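Local coordinates for type II antifreeze protein (Brachyopsis rostratus, PDB 2ZIB) that binds to ice crystals and inhibits their growth, protecting fish blood from freezing at subzero sea-water temperatures, at residues A[46-51]-A[65-70]; A[52-57]-A[88-93]. One frame throughout, in Å; residues are numbered along the deposited sequence.

How the interactions relate
Interaction 1 lies in the core, its centre about 3 Å from that of the chain; interaction 2, about 10 Å out, is partly buried. Their segments alternate along the chain: loop 46-51 runs directly into the helix that carries 52-57, so the chain passes from one contact straight into the other. The chemistry changes with depth. Interaction 1 ties loop to strand by a backbone hydrogen bond beside a pair of isoleucines, whereas interaction 2 is made by side chains in van der Waals contact, with the polar end of its glutamine bonded to neighbours outside both segments. The contacts also touch directly, Leu51 CA lying 3.4 Å from Tyr88 OH.

Interaction 1 of 2, residues A[46-51]-A[65-70]; sequences ASIHSL and VWIGGS
Ile48 and Ile67 meet through their CD1 methyls: CG1 of Ile48 stands beside its backbone N (chi1 -55°), CG1 of Ile67 lies between backbone N and carbonyl carbon (chi1 57°), and both chains then run extended. The side chains cross at about a right angle, with Ile48 CD1 3.8 Å from Ile67 CD1. Trp66, Ile67, Gly68 and Gly69 form this chain's version, WIGG, of the WIGL motif of the C-type lectin fold; here the chain turns a corner between two sheets at Gly68. Loop 46-51, on its way from strand 44-45 to helix 51-60, passes this bend and is fastened to it by one backbone bond. Gly68 N donates to Ala46 O over 2.8 Å, fairly straight at 155°, with the donor well above the carbonyl plane rather than on a lone pair. The same oxygen rests 3.5 Å from Ile67 CB, so strand residue and corner residue both meet Ala46 O, one with a carbon and the other with an N-H. All four touching residues are buried. Trp115 of strand 115-118 packs against both isoleucines, Ile57 of helix 51-60 covers Ile48, and Ile127 of strand 124-131 covers Ile67. Ala46 also pairs through its backbone with Ile127, placing the loop's start against the main sheet. Ser50 takes the N-cap position of helix 51-60, its OG bonded to Glu53 N. His49 has Asp87 at ND1, and the hydroxyl of Ser47, itself bonded to Asp82, at NE2; the two bonds fix the ring's rotation and are consistent with an imidazole protonated on both nitrogens. His49 NE2 donates to Ser47 OG over 2.8 Å, the oxygen tilted somewhat out of the ring plane.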
loop_
_atom_site.group_PDB
_atom_site.type_symbol
_atom_site.label_atom_id
_atom_site.label_comp_id
_atom_site.label_asym_id
_atom_site.label_seq_id
_atom_site.Cartn_x
_atom_site.Cartn_y
_atom_site.Cartn_z
ATOM N N ALA A 46 -2.638 1.839 -0.428
ATOM C CA ALA A 46 -1.708 2.930 -0.702
ATOM C C ALA A 46 -0.705 2.557 -1.777
ATOM O O ALA A 46 -0.093 1.480 -1.757
ATOM C CB ALA A 46 -0.958 3.280 0.572
ATOM N N SER A 47 -0.450 3.523 -2.674
ATOM C CA SER A 47 0.741 3.500 -3.519
ATOM C C SER A 47 1.818 4.363 -2.867
ATOM O O SER A 47 1.514 5.295 -2.102
ATOM C CB SER A 47 0.399 3.989 -4.919
ATOM O OG SER A 47 0.008 5.349 -4.859
ATOM N N ILE A 48 3.080 4.064 -3.173
ATOM C CA ILE A 48 4.226 4.697 -2.538
ATOM C C ILE A 48 5.205 5.171 -3.600
ATOM O O ILE A 48 5.597 4.411 -4.500
ATOM C CB ILE A 48 4.913 3.711 -1.587
ATOM C CG1 ILE A 48 3.920 3.138 -0.559
ATOM C CG2 ILE A 48 6.133 4.385 -0.922
ATOM C CD1 ILE A 48 4.529 2.242 0.504
ATOM N N HIS A 49 5.571 6.454 -3.535
ATOM C CA HIS A 49 6.274 7.094 -4.666
ATOM C C HIS A 49 7.584 7.726 -4.291
ATOM O O HIS A 49 8.214 8.348 -5.140
ATOM C CB HIS A 49 5.351 8.141 -5.303
ATOM C CG HIS A 49 4.117 7.510 -5.848
ATOM N ND1 HIS A 49 4.142 6.794 -7.016
ATOM C CD2 HIS A 49 2.873 7.358 -5.324
ATOM C CE1 HIS A 49 2.955 6.238 -7.205
ATOM N NE2 HIS A 49 2.160 6.590 -6.198
ATOM N N SER A 50 8.012 7.543 -3.049
ATOM C CA SER A 50 9.299 8.085 -2.577
ATOM C C SER A 50 9.675 7.435 -1.292
ATOM O O SER A 50 8.824 6.878 -0.589
ATOM C CB SER A 50 9.229 9.601 -2.319
ATOM O OG SER A 50 8.334 9.870 -1.277
ATOM N N LEU A 51 10.947 7.582 -0.910
ATOM C CA LEU A 51 11.348 7.137 0.412
ATOM C C LEU A 51 10.644 7.944 1.470
ATOM O O LEU A 51 10.324 7.414 2.531
ATOM C CB LEU A 51 12.876 7.228 0.592
ATOM C CG LEU A 51 13.364 6.694 1.953
ATOM C CD1 LEU A 51 13.067 5.228 2.324
ATOM C CD2 LEU A 51 14.899 6.943 2.049
ATOM N N VAL A 65 1.927 -5.010 6.266
ATOM C CA VAL A 65 0.681 -4.433 5.723
ATOM C C VAL A 65 0.637 -4.635 4.227
ATOM O O VAL A 65 1.636 -4.455 3.510
ATOM C CB VAL A 65 0.504 -2.896 6.015
ATOM C CG1 VAL A 65 0.151 -2.663 7.466
ATOM C CG2 VAL A 65 1.696 -2.041 5.538
ATOM N N TRP A 66 -0.541 -4.995 3.739
ATOM C CA TRP A 66 -0.795 -4.911 2.302
ATOM C C TRP A 66 -0.749 -3.470 1.799
ATOM O O TRP A 66 -1.278 -2.583 2.454
ATOM C CB TRP A 66 -2.155 -5.516 1.976
ATOM C CG TRP A 66 -2.284 -6.981 2.120
ATOM C CD1 TRP A 66 -3.286 -7.659 2.799
ATOM C CD2 TRP A 66 -1.480 -8.001 1.480
ATOM N NE1 TRP A 66 -3.155 -9.013 2.608
ATOM C CE2 TRP A 66 -2.100 -9.257 1.755
ATOM C CE3 TRP A 66 -0.372 -7.975 0.599
ATOM C CZ2 TRP A 66 -1.585 -10.468 1.255
ATOM C CZ3 TRP A 66 0.143 -9.183 0.126
ATOM C CH2 TRP A 66 -0.476 -10.416 0.448
ATOM N N ILE A 67 -0.097 -3.277 0.656
ATOM C CA ILE A 67 -0.145 -1.998 -0.088
ATOM C C ILE A 67 -0.612 -2.275 -1.506
ATOM O O ILE A 67 -0.898 -3.437 -1.853
ATOM C CB ILE A 67 1.195 -1.232 0.020
ATOM C CG1 ILE A 67 2.379 -2.088 -0.483
ATOM C CG2 ILE A 67 1.388 -0.757 1.491
ATOM C CD1 ILE A 67 3.687 -1.310 -0.580
ATOM N N GLY A 68 -0.705 -1.239 -2.349
ATOM C CA GLY A 68 -1.532 -1.391 -3.536
ATOM C C GLY A 68 -0.929 -2.009 -4.774
ATOM O O GLY A 68 -1.496 -1.881 -5.854
ATOM N N GLY A 69 0.201 -2.713 -4.638
ATOM C CA GLY A 69 0.877 -3.289 -5.776
ATOM C C GLY A 69 0.398 -4.709 -6.053
ATOM O O GLY A 69 0.205 -5.531 -5.139
ATOM N N SER A 70 0.239 -5.032 -7.335
ATOM C CA SER A 70 0.041 -6.433 -7.723
ATOM C C SER A 70 0.641 -6.653 -9.112
ATOM O O SER A 70 0.803 -5.698 -9.885
ATOM C CB SER A 70 -1.458 -6.856 -7.676
ATOM O OG SER A 70 -2.219 -6.168 -8.673
#

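Interaction 2 of 2, residues A[52-57]-A[88-93]; sequences EEQLYI and YRTWCP
Gln54 reaches from helix 51-60 to meet Thr90 and Tyr88, and these three residues account for almost all the surface buried here. Its CG is anti to the backbone N (chi1 172°) and the chain then bends at chi2 (74°), bringing a face of the amide to the threonine methyl. Thr90 CG2 sits over the flat of that amide, nearly above its carbon: it is 3.5 Å from Gln54 CD and 3.8 Å from Gln54 NE2. The two side chains approach from opposite directions. Tyr88 touches the aliphatic part instead, its OH lying 3.8 Å from Gln54 CB and 4.1 Å from Gln54 CG; the tyrosine crosses the glutamine at about a right angle, and its ring plane is turned 47° from the amide. The buried amide finds its polar partners beyond the two segments, OE1 accepting from Trp115 NE1 and NE2 donating to Asp112 O, which together fix its rotation and leave one face to the methyl. Segment 88-93 belongs to the extended loop between strands 79-80 and 104-107, the long-loop region of a C-type lectin fold. That loop is held alongside strand 115-118 by backbone hydrogen bonds that join Thr90 and Cys92 with Trp115 and by the disulfide from Cys92 to Cys114, just before that strand, while Gln54 also packs against Met107 of strand 104-107.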
loop_
_atom_site.group_PDB
_atom_site.type_symbol
_atom_site.label_atom_id
_atom_site.label_comp_id
_atom_site.label_asym_id
_atom_site.label_seq_id
_atom_site.Cartn_x
_atom_site.Cartn_y
_atom_site.Cartn_z
ATOM N N GLU A 52 10.374 9.223 1.190
ATOM C CA GLU A 52 9.593 10.012 2.150
ATOM C C GLU A 52 8.242 9.380 2.489
ATOM O O GLU A 52 7.861 9.296 3.666
ATOM C CB GLU A 52 9.376 11.404 1.565
ATOM C CG GLU A 52 8.731 12.433 2.455
ATOM C CD GLU A 52 8.992 13.827 1.910
ATOM O OE1 GLU A 52 8.525 14.145 0.776
ATOM O OE2 GLU A 52 9.705 14.594 2.577
ATOM N N GLU A 53 7.531 8.936 1.464
ATOM C CA GLU A 53 6.245 8.244 1.684
ATOM C C GLU A 53 6.433 6.910 2.376
ATOM O O GLU A 53 5.689 6.594 3.295
ATOM C CB GLU A 53 5.520 8.086 0.350
ATOM C CG GLU A 53 4.821 9.370 -0.048
ATOM C CD GLU A 53 3.967 9.226 -1.277
ATOM O OE1 GLU A 53 4.082 8.219 -2.010
ATOM O OE2 GLU A 53 3.106 10.117 -1.515
ATOM N N GLN A 54 7.453 6.157 1.970
ATOM C CA GLN A 54 7.785 4.872 2.595
ATOM C C GLN A 54 7.933 5.082 4.089
ATOM O O GLN A 54 7.413 4.327 4.894
ATOM C CB GLN A 54 9.076 4.308 1.981
ATOM C CG GLN A 54 9.640 3.055 2.665
ATOM C CD GLN A 54 8.847 1.772 2.380
ATOM O OE1 GLN A 54 7.944 1.757 1.525
ATOM N NE2 GLN A 54 9.164 0.704 3.094
ATOM N N LEU A 55 8.731 6.091 4.468
ATOM C CA LEU A 55 9.009 6.313 5.871
ATOM C C LEU A 55 7.785 6.846 6.622
ATOM O O LEU A 55 7.558 6.488 7.778
ATOM C CB LEU A 55 10.206 7.282 6.023
ATOM C CG LEU A 55 11.567 6.739 5.540
ATOM C CD1 LEU A 55 12.629 7.897 5.602
ATOM C CD2 LEU A 55 12.015 5.478 6.363
ATOM N N TYR A 56 6.985 7.699 5.979
ATOM C CA TYR A 56 5.751 8.126 6.640
ATOM C C TYR A 56 4.824 6.928 6.933
ATOM O O TYR A 56 4.260 6.795 8.021
ATOM C CB TYR A 56 4.991 9.123 5.740
ATOM C CG TYR A 56 3.654 9.499 6.342
ATOM C CD1 TYR A 56 3.595 10.459 7.362
ATOM C CD2 TYR A 56 2.461 8.906 5.932
ATOM C CE1 TYR A 56 2.377 10.809 7.990
ATOM C CE2 TYR A 56 1.251 9.238 6.542
ATOM C CZ TYR A 56 1.206 10.189 7.547
ATOM O OH TYR A 56 -0.003 10.517 8.126
ATOM N N ILE A 57 4.631 6.076 5.939
ATOM C CA ILE A 57 3.743 4.926 6.106
ATOM C C ILE A 57 4.330 3.943 7.109
ATOM O O ILE A 57 3.603 3.435 7.975
ATOM C CB ILE A 57 3.427 4.263 4.728
ATOM C CG1 ILE A 57 2.601 5.211 3.828
ATOM C CG2 ILE A 57 2.719 2.937 4.921
ATOM C CD1 ILE A 57 2.583 4.834 2.322
ATOM N N TYR A 88 8.877 4.403 -7.973
ATOM C CA TYR A 88 9.705 4.177 -6.799
ATOM C C TYR A 88 9.525 2.706 -6.399
ATOM O O TYR A 88 8.400 2.170 -6.400
ATOM C CB TYR A 88 9.264 5.076 -5.653
ATOM C CG TYR A 88 9.924 4.786 -4.352
ATOM C CD1 TYR A 88 11.271 5.143 -4.120
ATOM C CD2 TYR A 88 9.217 4.117 -3.339
ATOM C CE1 TYR A 88 11.873 4.861 -2.910
ATOM C CE2 TYR A 88 9.833 3.832 -2.123
ATOM C CZ TYR A 88 11.156 4.199 -1.921
ATOM O OH TYR A 88 11.752 3.899 -0.702
ATOM N N ARG A 89 10.624 2.079 -6.013
ATOM C CA ARG A 89 10.577 0.722 -5.466
ATOM C C ARG A 89 11.525 0.582 -4.313
ATOM O O ARG A 89 12.618 1.140 -4.307
ATOM C CB ARG A 89 10.973 -0.308 -6.542
ATOM C CG ARG A 89 10.075 -0.272 -7.781
ATOM C CD ARG A 89 10.714 -0.873 -9.022
ATOM N NE ARG A 89 11.674 0.017 -9.645
ATOM C CZ ARG A 89 12.525 -0.371 -10.602
ATOM N NH1 ARG A 89 12.511 -1.628 -11.039
ATOM N NH2 ARG A 89 13.385 0.498 -11.137
ATOM N N THR A 90 11.114 -0.210 -3.323
ATOM C CA THR A 90 12.030 -0.561 -2.221
ATOM C C THR A 90 11.794 -2.017 -1.805
ATOM O O THR A 90 11.458 -2.345 -0.655
ATOM C CB THR A 90 11.959 0.485 -1.085
ATOM O OG1 THR A 90 12.944 0.178 -0.101
ATOM C CG2 THR A 90 10.574 0.596 -0.406
ATOM N N TRP A 91 11.993 -2.898 -2.781
ATOM C CA TRP A 91 11.896 -4.323 -2.547
ATOM C C TRP A 91 12.978 -4.802 -1.565
ATOM O O TRP A 91 14.126 -4.285 -1.545
ATOM C CB TRP A 91 12.089 -5.088 -3.848
ATOM C CG TRP A 91 11.006 -4.844 -4.856
ATOM C CD1 TRP A 91 11.114 -4.135 -6.037
ATOM C CD2 TRP A 91 9.668 -5.381 -4.824
ATOM N NE1 TRP A 91 9.908 -4.171 -6.703
ATOM C CE2 TRP A 91 9.016 -4.957 -6.004
ATOM C CE3 TRP A 91 8.976 -6.216 -3.932
ATOM C CZ2 TRP A 91 7.683 -5.287 -6.302
ATOM C CZ3 TRP A 91 7.648 -6.558 -4.223
ATOM C CH2 TRP A 91 7.011 -6.077 -5.404
ATOM N N CYS A 92 12.626 -5.771 -0.726
ATOM C CA CYS A 92 13.633 -6.451 0.110
ATOM C C CYS A 92 14.708 -7.104 -0.772
ATOM O O CYS A 92 14.475 -7.383 -1.943
ATOM C CB CYS A 92 12.951 -7.541 0.923
ATOM S SG CYS A 92 11.665 -6.937 2.034
ATOM N N PRO A 93 15.874 -7.416 -0.203
ATOM C CA PRO A 93 16.915 -8.083 -0.988
ATOM C C PRO A 93 16.389 -9.336 -1.645
ATOM O O PRO A 93 15.702 -10.122 -1.023
ATOM C CB PRO A 93 17.995 -8.444 0.064
ATOM C CG PRO A 93 17.811 -7.450 1.131
ATOM C CD PRO A 93 16.302 -7.161 1.190
#